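Local coordinates for protein N-hydroxyarylamine O-acetyltransferase (Bacillus cereus, PDB 4DMO) that probably transfers acetyl groups from acetyl-CoA to arylamines and N-hydroxyarylamines, using an unusual Cys-His-Glu catalytic triad, at residues V38-L43 and V216-K221; E60-N65 and Y72-T77; G149-R154 and Y163-R168. One frame throughout, in Å; residues are numbered along the deposited sequence.

Contact 1 (V38-L43 and V216-K221); sequences VPFENL and VPLIVK
F40 and V220 exchange two backbone hydrogen bonds, F40 N to V220 O and V220 N to F40 O, both 2.8 Å long, which defines them as the antiparallel hydrogen-bonded pair where short strand 40-41 borders strand 218-223. Their side chains share a face of the sheet: the V220 methyl CG1 lies 3.4 Å from F40 CB and also touches ring atom CD2, while L218 CD2 sits at the edge of the ring, near its plane. On the other face E41 CB meets I219 CG1 at 3.9 Å.

Past the strand, N42 continues the pairing with its side chain. A chi1 of 69° puts CG between the backbone N and the carbonyl carbon. The amide then bonds twice: OD1 accepts L218 N at 2.9 Å from above its carbonyl plane, and ND2 donates to V216 O at 3.0 Å with the acceptor in the amide plane. L43 CD2 packs on P217 CB at 3.8 Å, the two side chains crossing at about a right angle.

Further out, F213 offers its ring to F40 and its carbonyl to N42 ND2. The E41 chain is bent at chi2; its OE1 accepts L43 N, and its OE2 forms a salt bridge with R67 and accepts G68 N. Helix 250-261 packs on L43, P217 and I219.

The chemistry implies that a side-chain amide stands in for a peptide group just after strand 40-41, and that the buried E41 carboxylate, with arginine and N-H donors around it, is probably ionised.

Contact 2 (E60-N65 and Y72-T77); sequences EKILVN and YELNPT
K61 and E73 tie helix 55-64 to helix 71-84 in the N-terminal helical region of the arylamine N-acetyltransferase fold. The axes of the short segments approach to 11.0 Å and cross at -62°, so contact depends on side chains that span the gap. K61 does this with CG anti to the backbone N (chi1 -176°) and an extended chain as far as CE; only the last torsion bends, setting NZ above the plane of the E73 carboxylate. There K61 NZ lies 2.9 Å from E73 OE1 in a salt bridge, with a weak second bond of 3.2 Å to E73 OE2. Both groups have further partners: K61 NZ also donates to G68 O, E73 OE1 accepts N44 ND2, and E73 OE2 accepts L70 N.

Beside the ion pair the contact is mostly apolar. I62 CD1 meets L74 CD2 at 4.1 Å, the two side chains crossing at about a right angle. I62 CG1 itself faces T77 OG1 at 3.8 Å. The wider pi-type turn of helix 55-64 is evidenced by the bond from N65 N to E60 O.

T77 OG1, anti to its own carbonyl carbon (chi1 -62°), bonds within its own helix, donating to E73 O at 2.6 Å, while T77 N reaches that oxygen from the opposite face of its carbonyl plane at 3.1 Å.

Contact 3 (G149-R154 and Y163-R168); sequences GDYRIR and YILEMR
R154 and E166 grip each other on one face of an antiparallel beta-hairpin, strands 149-158 and 163-168, whose short segments run 159° apart. R154 can be followed outward atom by atom. CB rests on I164 CG1 at 3.9 Å; CG and CD both pass 3.6 Å from E166 OE1. The chain then bends at chi3 (-71°), and NE donates to E166 OE1 at 2.7 Å, on the syn side of the carboxylate though out of its plane. At the tip NH2 donates to E166 OE2, also at 2.7 Å, completing a side-on, two-nitrogen grip, while NH1 forms a salt bridge with E156. I164 CD1 lies over one face of the guanidinium, offset toward its rim.

R152, extended from CG to NE, adds a third strong bond to this carboxylate: its NE reaches E166 OE1 at 2.8 Å from the opposite face to R154 NE. Two arginines would thus stabilise the negative charge of E166. R152 also makes a cation-pi contact with W182, a residue of the pocket holding the bound sulfonate ligand, and the E166 side chain comes within about 5 Å of that ligand.

The other face is mostly apolar, with M167 CB packed 3.6 Å from Y151 CD2 and I153 CG1 against L165 CD1. Back on the face of R154 and E166, near the start of strand 149-158, D150 OD2 forms a salt bridge with R168 NH1 at 3.0 Å, the carboxylate and guanidinium planes 68° apart.

How the contacts relate
Contact 1 closes a long loop of chain in which contacts 2 and 3 are nested, one after the other. Contacts 1 and 2 have centres 13 Å apart and touch, V38 CG1 lying 3.6 Å from L74 CD2. The segment between the two helices of contact 2 also serves both, through R67, G68 and G69, the first three residues of the RGG-x-C motif whose cysteine is catalytic in this family. Contact 3 stands apart, its centre 23 Å from contact 1 and 25 Å from contact 2, across the chain's centre. Contacts 1 and 2 thus both bond to the start of that motif, contact 1 from the five-stranded sheet, while contact 3 lies in the eight-stranded antiparallel sheet, near the bound ligand.

Contact 1 (V38-L43 and V216-K221)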
loop_
_atom_site.group_PDB
_atom_site.type_symbol
_atom_site.label_atom_id
_atom_site.label_comp_id
_atom_site.label_asym_id
_atom_site.label_seq_id
_atom_site.Cartn_x
_atom_site.Cartn_y
_atom_site.Cartn_z
ATOM N N VAL A 38 5.907 7.399 2.073
ATOM C CA VAL A 38 4.464 7.459 2.077
ATOM C C VAL A 38 3.901 6.448 3.029
ATOM O O VAL A 38 4.038 5.248 2.833
ATOM C CB VAL A 38 3.875 7.173 0.703
ATOM C CG1 VAL A 38 2.405 7.485 0.702
ATOM C CG2 VAL A 38 4.597 7.985 -0.359
ATOM N N PRO A 39 3.277 6.930 4.098
ATOM C CA PRO A 39 2.731 6.005 5.077
ATOM C C PRO A 39 1.364 5.437 4.699
ATOM O O PRO A 39 0.597 6.004 3.906
ATOM C CB PRO A 39 2.624 6.863 6.326
ATOM C CG PRO A 39 2.445 8.214 5.831
ATOM C CD PRO A 39 3.164 8.321 4.532
ATOM N N PHE A 40 1.077 4.285 5.302
ATOM C CA PHE A 40 -0.236 3.680 5.273
ATOM C C PHE A 40 -1.038 4.371 6.346
ATOM O O PHE A 40 -0.669 4.321 7.524
ATOM C CB PHE A 40 -0.093 2.172 5.566
ATOM C CG PHE A 40 -1.373 1.362 5.405
ATOM C CD1 PHE A 40 -1.823 0.989 4.152
ATOM C CD2 PHE A 40 -2.089 0.957 6.506
ATOM C CE1 PHE A 40 -2.996 0.234 4.006
ATOM C CE2 PHE A 40 -3.242 0.185 6.373
ATOM C CZ PHE A 40 -3.702 -0.170 5.133
ATOM N N GLU A 41 -2.101 5.070 5.951
ATOM C CA GLU A 41 -2.926 5.813 6.918
ATOM C C GLU A 41 -4.387 5.954 6.490
ATOM O O GLU A 41 -4.719 5.995 5.304
ATOM C CB GLU A 41 -2.341 7.195 7.187
ATOM C CG GLU A 41 -2.163 8.036 5.932
ATOM C CD GLU A 41 -2.914 9.351 5.970
ATOM O OE1 GLU A 41 -4.105 9.379 6.369
ATOM O OE2 GLU A 41 -2.316 10.340 5.546
ATOM N N ASN A 42 -5.275 6.033 7.472
ATOM C CA ASN A 42 -6.707 6.029 7.199
ATOM C C ASN A 42 -7.427 7.287 7.624
ATOM O O ASN A 42 -8.653 7.282 7.790
ATOM C CB ASN A 42 -7.361 4.878 7.935
ATOM C CG ASN A 42 -7.367 5.080 9.421
ATOM O OD1 ASN A 42 -6.527 5.795 9.969
ATOM N ND2 ASN A 42 -8.332 4.459 10.088
ATOM N N LEU A 43 -6.672 8.347 7.831
ATOM C CA LEU A 43 -7.200 9.495 8.539
ATOM C C LEU A 43 -8.283 10.231 7.747
ATOM O O LEU A 43 -9.157 10.834 8.353
ATOM C CB LEU A 43 -6.055 10.429 8.979
ATOM C CG LEU A 43 -4.994 9.762 9.879
ATOM C CD1 LEU A 43 -3.952 10.752 10.288
ATOM C CD2 LEU A 43 -5.663 9.225 11.113
ATOM N N VAL A 216 -10.938 3.667 14.279
ATOM C CA VAL A 216 -9.903 4.405 15.007
ATOM C C VAL A 216 -8.744 4.749 14.080
ATOM O O VAL A 216 -8.564 4.092 13.057
ATOM C CB VAL A 216 -9.360 3.557 16.183
ATOM C CG1 VAL A 216 -10.480 3.214 17.156
ATOM C CG2 VAL A 216 -8.723 2.307 15.683
ATOM N N PRO A 217 -7.952 5.769 14.430
ATOM C CA PRO A 217 -6.770 6.089 13.610
ATOM C C PRO A 217 -5.792 4.936 13.553
ATOM O O PRO A 217 -5.536 4.292 14.565
ATOM C CB PRO A 217 -6.126 7.244 14.362
ATOM C CG PRO A 217 -7.294 7.855 15.183
ATOM C CD PRO A 217 -8.098 6.673 15.578
ATOM N N LEU A 218 -5.250 4.714 12.363
ATOM C CA LEU A 218 -4.273 3.683 12.099
ATOM C C LEU A 218 -3.242 4.261 11.117
ATOM O O LEU A 218 -3.594 4.677 10.011
ATOM C CB LEU A 218 -4.997 2.499 11.495
ATOM C CG LEU A 218 -4.365 1.126 11.506
ATOM C CD1 LEU A 218 -5.427 0.112 11.055
ATOM C CD2 LEU A 218 -3.179 1.075 10.594
ATOM N N ILE A 219 -1.986 4.340 11.534
ATOM C CA ILE A 219 -0.910 4.844 10.674
ATOM C C ILE A 219 0.310 3.942 10.807
ATOM O O ILE A 219 0.825 3.790 11.903
ATOM C CB ILE A 219 -0.439 6.255 11.051
ATOM C CG1 ILE A 219 -1.592 7.285 11.023
ATOM C CG2 ILE A 219 0.654 6.690 10.099
ATOM C CD1 ILE A 219 -2.210 7.509 12.365
ATOM N N VAL A 220 0.797 3.380 9.697
ATOM C CA VAL A 220 2.039 2.615 9.736
ATOM C C VAL A 220 2.967 3.039 8.587
ATOM O O VAL A 220 2.516 3.410 7.505
ATOM C CB VAL A 220 1.760 1.093 9.680
ATOM C CG1 VAL A 220 0.964 0.760 8.495
ATOM C CG2 VAL A 220 3.046 0.281 9.612
ATOM N N LYS A 221 4.269 3.003 8.854
ATOM C CA LYS A 221 5.267 3.285 7.849
ATOM C C LYS A 221 6.553 2.541 8.128
ATOM O O LYS A 221 7.000 2.482 9.266
ATOM C CB LYS A 221 5.582 4.757 7.814
ATOM C CG LYS A 221 6.346 5.134 6.587
ATOM C CD LYS A 221 6.608 6.645 6.493
ATOM C CE LYS A 221 7.574 7.149 7.532
ATOM N NZ LYS A 221 8.882 6.517 7.349
#

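Contact 2 (E60-N65 and Y72-T77)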
loop_
_atom_site.group_PDB
_atom_site.type_symbol
_atom_site.label_atom_id
_atom_site.label_comp_id
_atom_site.label_asym_id
_atom_site.label_seq_id
_atom_site.Cartn_x
_atom_site.Cartn_y
_atom_site.Cartn_z
ATOM N N GLU A 60 -2.656 15.371 -5.513
ATOM C CA GLU A 60 -2.886 16.435 -4.528
ATOM C C GLU A 60 -2.775 15.934 -3.091
ATOM O O GLU A 60 -2.066 16.511 -2.292
ATOM C CB GLU A 60 -4.280 17.035 -4.740
ATOM C CG GLU A 60 -4.771 17.970 -3.618
ATOM C CD GLU A 60 -4.390 19.430 -3.829
ATOM O OE1 GLU A 60 -3.546 19.702 -4.715
ATOM O OE2 GLU A 60 -4.906 20.302 -3.081
ATOM N N LYS A 61 -3.482 14.852 -2.766
ATOM C CA LYS A 61 -3.438 14.315 -1.410
ATOM C C LYS A 61 -2.048 13.752 -1.074
ATOM O O LYS A 61 -1.422 14.143 -0.076
ATOM C CB LYS A 61 -4.528 13.239 -1.198
ATOM C CG LYS A 61 -4.554 12.727 0.240
ATOM C CD LYS A 61 -5.303 11.414 0.446
ATOM C CE LYS A 61 -5.307 11.014 1.926
ATOM N NZ LYS A 61 -5.310 9.511 2.076
ATOM N N ILE A 62 -1.541 12.866 -1.922
ATOM C CA ILE A 62 -0.347 12.110 -1.596
ATOM C C ILE A 62 0.922 12.862 -1.936
ATOM O O ILE A 62 1.861 12.882 -1.148
ATOM C CB ILE A 62 -0.279 10.729 -2.378
ATOM C CG1 ILE A 62 -1.535 9.895 -2.176
ATOM C CG2 ILE A 62 0.918 9.907 -1.943
ATOM C CD1 ILE A 62 -1.624 9.260 -0.842
ATOM N N LEU A 63 0.980 13.436 -3.133
ATOM C CA LEU A 63 2.241 14.004 -3.611
ATOM C C LEU A 63 2.395 15.470 -3.203
ATOM O O LEU A 63 3.447 15.886 -2.734
ATOM C CB LEU A 63 2.377 13.845 -5.130
ATOM C CG LEU A 63 2.120 12.443 -5.666
ATOM C CD1 LEU A 63 2.318 12.397 -7.169
ATOM C CD2 LEU A 63 3.020 11.415 -4.988
ATOM N N VAL A 64 1.332 16.243 -3.349
ATOM C CA VAL A 64 1.392 17.662 -3.034
ATOM C C VAL A 64 1.243 17.884 -1.533
ATOM O O VAL A 64 2.091 18.524 -0.921
ATOM C CB VAL A 64 0.310 18.472 -3.803
ATOM C CG1 VAL A 64 0.336 19.947 -3.381
ATOM C CG2 VAL A 64 0.506 18.344 -5.320
ATOM N N ASN A 65 0.183 17.342 -0.940
ATOM C CA ASN A 65 -0.085 17.578 0.479
ATOM C C ASN A 65 0.619 16.598 1.439
ATOM O O ASN A 65 0.383 16.608 2.632
ATOM C CB ASN A 65 -1.594 17.573 0.718
ATOM C CG ASN A 65 -2.270 18.803 0.128
ATOM O OD1 ASN A 65 -1.625 19.822 -0.071
ATOM N ND2 ASN A 65 -3.565 18.713 -0.137
ATOM N N TYR A 72 -6.307 1.327 -1.709
ATOM C CA TYR A 72 -7.007 1.832 -2.873
ATOM C C TYR A 72 -6.594 3.246 -3.218
ATOM O O TYR A 72 -7.100 3.807 -4.200
ATOM C CB TYR A 72 -8.546 1.771 -2.666
ATOM C CG TYR A 72 -9.021 2.420 -1.370
ATOM C CD1 TYR A 72 -9.372 1.644 -0.263
ATOM C CD2 TYR A 72 -9.059 3.796 -1.234
ATOM C CE1 TYR A 72 -9.784 2.238 0.944
ATOM C CE2 TYR A 72 -9.463 4.391 -0.040
ATOM C CZ TYR A 72 -9.834 3.617 1.033
ATOM O OH TYR A 72 -10.214 4.213 2.196
ATOM N N GLU A 73 -5.725 3.835 -2.390
ATOM C CA GLU A 73 -5.084 5.102 -2.718
ATOM C C GLU A 73 -3.604 4.896 -3.097
ATOM O O GLU A 73 -3.125 5.476 -4.066
ATOM C CB GLU A 73 -5.217 6.100 -1.552
ATOM C CG GLU A 73 -6.649 6.456 -1.185
ATOM C CD GLU A 73 -6.769 7.195 0.162
ATOM O OE1 GLU A 73 -7.256 8.342 0.195
ATOM O OE2 GLU A 73 -6.361 6.637 1.195
ATOM N N LEU A 74 -2.865 4.085 -2.342
ATOM C CA LEU A 74 -1.410 3.947 -2.606
ATOM C C LEU A 74 -1.165 3.168 -3.886
ATOM O O LEU A 74 -0.316 3.540 -4.683
ATOM C CB LEU A 74 -0.657 3.282 -1.445
ATOM C CG LEU A 74 -0.761 3.992 -0.081
ATOM C CD1 LEU A 74 0.082 3.360 1.040
ATOM C CD2 LEU A 74 -0.388 5.430 -0.231
ATOM N N ASN A 75 -1.907 2.089 -4.116
ATOM C CA ASN A 75 -1.651 1.309 -5.312
ATOM C C ASN A 75 -2.074 2.000 -6.612
ATOM O O ASN A 75 -1.336 1.947 -7.608
ATOM C CB ASN A 75 -2.222 -0.106 -5.178
ATOM C CG ASN A 75 -1.369 -0.959 -4.304
ATOM O OD1 ASN A 75 -0.154 -0.850 -4.332
ATOM N ND2 ASN A 75 -1.994 -1.780 -3.472
ATOM N N PRO A 76 -3.226 2.693 -6.609
ATOM C CA PRO A 76 -3.510 3.495 -7.809
ATOM C C PRO A 76 -2.512 4.635 -8.002
ATOM O O PRO A 76 -2.174 4.946 -9.138
ATOM C CB PRO A 76 -4.906 4.032 -7.545
ATOM C CG PRO A 76 -5.534 2.960 -6.666
ATOM C CD PRO A 76 -4.409 2.554 -5.750
ATOM N N THR A 77 -2.015 5.222 -6.922
ATOM C CA THR A 77 -0.968 6.232 -7.054
ATOM C C THR A 77 0.219 5.681 -7.837
ATOM O O THR A 77 0.743 6.349 -8.711
ATOM C CB THR A 77 -0.450 6.732 -5.677
ATOM O OG1 THR A 77 -1.512 7.349 -4.971
ATOM C CG2 THR A 77 0.671 7.748 -5.832
#

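Contact 3 (G149-R154 and Y163-R168)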
loop_
_atom_site.group_PDB
_atom_site.type_symbol
_atom_site.label_atom_id
_atom_site.label_comp_id
_atom_site.label_asym_id
_atom_site.label_seq_id
_atom_site.Cartn_x
_atom_site.Cartn_y
_atom_site.Cartn_z
ATOM N N GLY A 149 9.239 -9.476 5.250
ATOM C CA GLY A 149 8.875 -10.881 5.218
ATOM C C GLY A 149 9.068 -11.466 3.854
ATOM O O GLY A 149 9.673 -10.819 2.996
ATOM N N ASP A 150 8.577 -12.695 3.651
ATOM C CA ASP A 150 8.698 -13.367 2.346
ATOM C C ASP A 150 7.367 -13.329 1.585
ATOM O O ASP A 150 6.324 -13.445 2.211
ATOM C CB ASP A 150 9.117 -14.832 2.539
ATOM C CG ASP A 150 10.597 -14.992 2.859
ATOM O OD1 ASP A 150 11.130 -14.202 3.669
ATOM O OD2 ASP A 150 11.223 -15.914 2.274
ATOM N N TYR A 151 7.405 -13.196 0.252
ATOM C CA TYR A 151 6.184 -13.053 -0.543
ATOM C C TYR A 151 6.245 -13.834 -1.830
ATOM O O TYR A 151 7.284 -13.874 -2.467
ATOM C CB TYR A 151 5.934 -11.573 -0.893
ATOM C CG TYR A 151 5.770 -10.711 0.317
ATOM C CD1 TYR A 151 6.876 -10.208 0.993
ATOM C CD2 TYR A 151 4.508 -10.432 0.823
ATOM C CE1 TYR A 151 6.722 -9.412 2.122
ATOM C CE2 TYR A 151 4.347 -9.651 1.966
ATOM C CZ TYR A 151 5.468 -9.137 2.596
ATOM O OH TYR A 151 5.321 -8.372 3.727
ATOM N N ARG A 152 5.128 -14.448 -2.218
ATOM C CA ARG A 152 5.068 -15.193 -3.472
ATOM C C ARG A 152 3.637 -15.266 -3.952
ATOM O O ARG A 152 2.679 -15.236 -3.160
ATOM C CB ARG A 152 5.632 -16.624 -3.301
ATOM C CG ARG A 152 4.611 -17.636 -2.799
ATOM C CD ARG A 152 5.194 -19.023 -2.479
ATOM N NE ARG A 152 4.262 -19.833 -1.678
ATOM C CZ ARG A 152 4.552 -21.021 -1.136
ATOM N NH1 ARG A 152 5.758 -21.563 -1.309
ATOM N NH2 ARG A 152 3.651 -21.669 -0.404
ATOM N N ILE A 153 3.494 -15.429 -5.251
ATOM C CA ILE A 153 2.174 -15.558 -5.842
ATOM C C ILE A 153 1.891 -17.012 -6.195
ATOM O O ILE A 153 2.782 -17.724 -6.628
ATOM C CB ILE A 153 2.097 -14.732 -7.127
ATOM C CG1 ILE A 153 2.158 -13.237 -6.780
ATOM C CG2 ILE A 153 0.845 -15.100 -7.910
ATOM C CD1 ILE A 153 2.171 -12.365 -7.991
ATOM N N ARG A 154 0.656 -17.455 -6.007
ATOM C CA ARG A 154 0.254 -18.757 -6.508
ATOM C C ARG A 154 -1.076 -18.626 -7.209
ATOM O O ARG A 154 -1.952 -17.872 -6.776
ATOM C CB ARG A 154 0.191 -19.808 -5.391
ATOM C CG ARG A 154 1.562 -20.160 -4.820
ATOM C CD ARG A 154 1.567 -21.556 -4.156
ATOM N NE ARG A 154 0.819 -21.586 -2.898
ATOM C CZ ARG A 154 -0.365 -22.186 -2.718
ATOM N NH1 ARG A 154 -0.975 -22.823 -3.711
ATOM N NH2 ARG A 154 -0.967 -22.126 -1.539
ATOM N N TYR A 163 -6.117 -15.853 -7.940
ATOM C CA TYR A 163 -4.701 -15.863 -7.549
ATOM C C TYR A 163 -4.592 -15.474 -6.085
ATOM O O TYR A 163 -5.548 -15.012 -5.467
ATOM C CB TYR A 163 -3.874 -14.886 -8.377
ATOM C CG TYR A 163 -3.535 -15.358 -9.773
ATOM C CD1 TYR A 163 -2.330 -16.000 -10.020
ATOM C CD2 TYR A 163 -4.395 -15.147 -10.839
ATOM C CE1 TYR A 163 -1.998 -16.427 -11.272
ATOM C CE2 TYR A 163 -4.069 -15.564 -12.110
ATOM C CZ TYR A 163 -2.856 -16.208 -12.320
ATOM O OH TYR A 163 -2.477 -16.663 -13.573
ATOM N N ILE A 164 -3.426 -15.682 -5.517
ATOM C CA ILE A 164 -3.219 -15.343 -4.128
ATOM C C ILE A 164 -1.831 -14.790 -3.942
ATOM O O ILE A 164 -0.895 -15.146 -4.675
ATOM C CB ILE A 164 -3.398 -16.548 -3.164
ATOM C CG1 ILE A 164 -2.288 -17.588 -3.358
ATOM C CG2 ILE A 164 -4.784 -17.180 -3.320
ATOM C CD1 ILE A 164 -2.412 -18.796 -2.363
ATOM N N LEU A 165 -1.729 -13.899 -2.958
ATOM C CA LEU A 165 -0.450 -13.440 -2.459
ATOM C C LEU A 165 -0.239 -14.034 -1.091
ATOM O O LEU A 165 -0.988 -13.744 -0.141
ATOM C CB LEU A 165 -0.407 -11.923 -2.363
ATOM C CG LEU A 165 0.960 -11.507 -1.857
ATOM C CD1 LEU A 165 1.988 -11.721 -2.936
ATOM C CD2 LEU A 165 0.970 -10.078 -1.365
ATOM N N GLU A 166 0.770 -14.892 -1.008
ATOM C CA GLU A 166 1.127 -15.556 0.216
ATOM C C GLU A 166 2.354 -14.900 0.804
ATOM O O GLU A 166 3.155 -14.307 0.111
ATOM C CB GLU A 166 1.452 -17.027 -0.064
ATOM C CG GLU A 166 0.302 -17.980 0.124
ATOM C CD GLU A 166 0.653 -19.369 -0.339
ATOM O OE1 GLU A 166 1.484 -19.478 -1.265
ATOM O OE2 GLU A 166 0.129 -20.346 0.236
ATOM N N MET A 167 2.512 -15.039 2.099
ATOM C CA MET A 167 3.619 -14.403 2.767
ATOM C C MET A 167 4.002 -15.095 4.071
ATOM O O MET A 167 3.197 -15.808 4.706
ATOM C CB MET A 167 3.261 -12.957 3.090
ATOM C CG MET A 167 2.218 -12.822 4.206
ATOM S SD MET A 167 1.500 -11.163 4.370
ATOM C CE MET A 167 0.305 -11.392 5.701
ATOM N N ARG A 168 5.227 -14.835 4.498
ATOM C CA ARG A 168 5.609 -15.210 5.840
ATOM C C ARG A 168 6.615 -14.235 6.438
ATOM O O ARG A 168 7.432 -13.656 5.707
ATOM C CB ARG A 168 6.135 -16.639 5.815
ATOM C CG ARG A 168 7.249 -16.873 4.853
ATOM C CD ARG A 168 7.484 -18.383 4.693
ATOM N NE ARG A 168 8.788 -18.854 5.166
ATOM C CZ ARG A 168 9.892 -18.875 4.430
ATOM N NH1 ARG A 168 9.879 -18.408 3.192
ATOM N NH2 ARG A 168 11.019 -19.339 4.940
#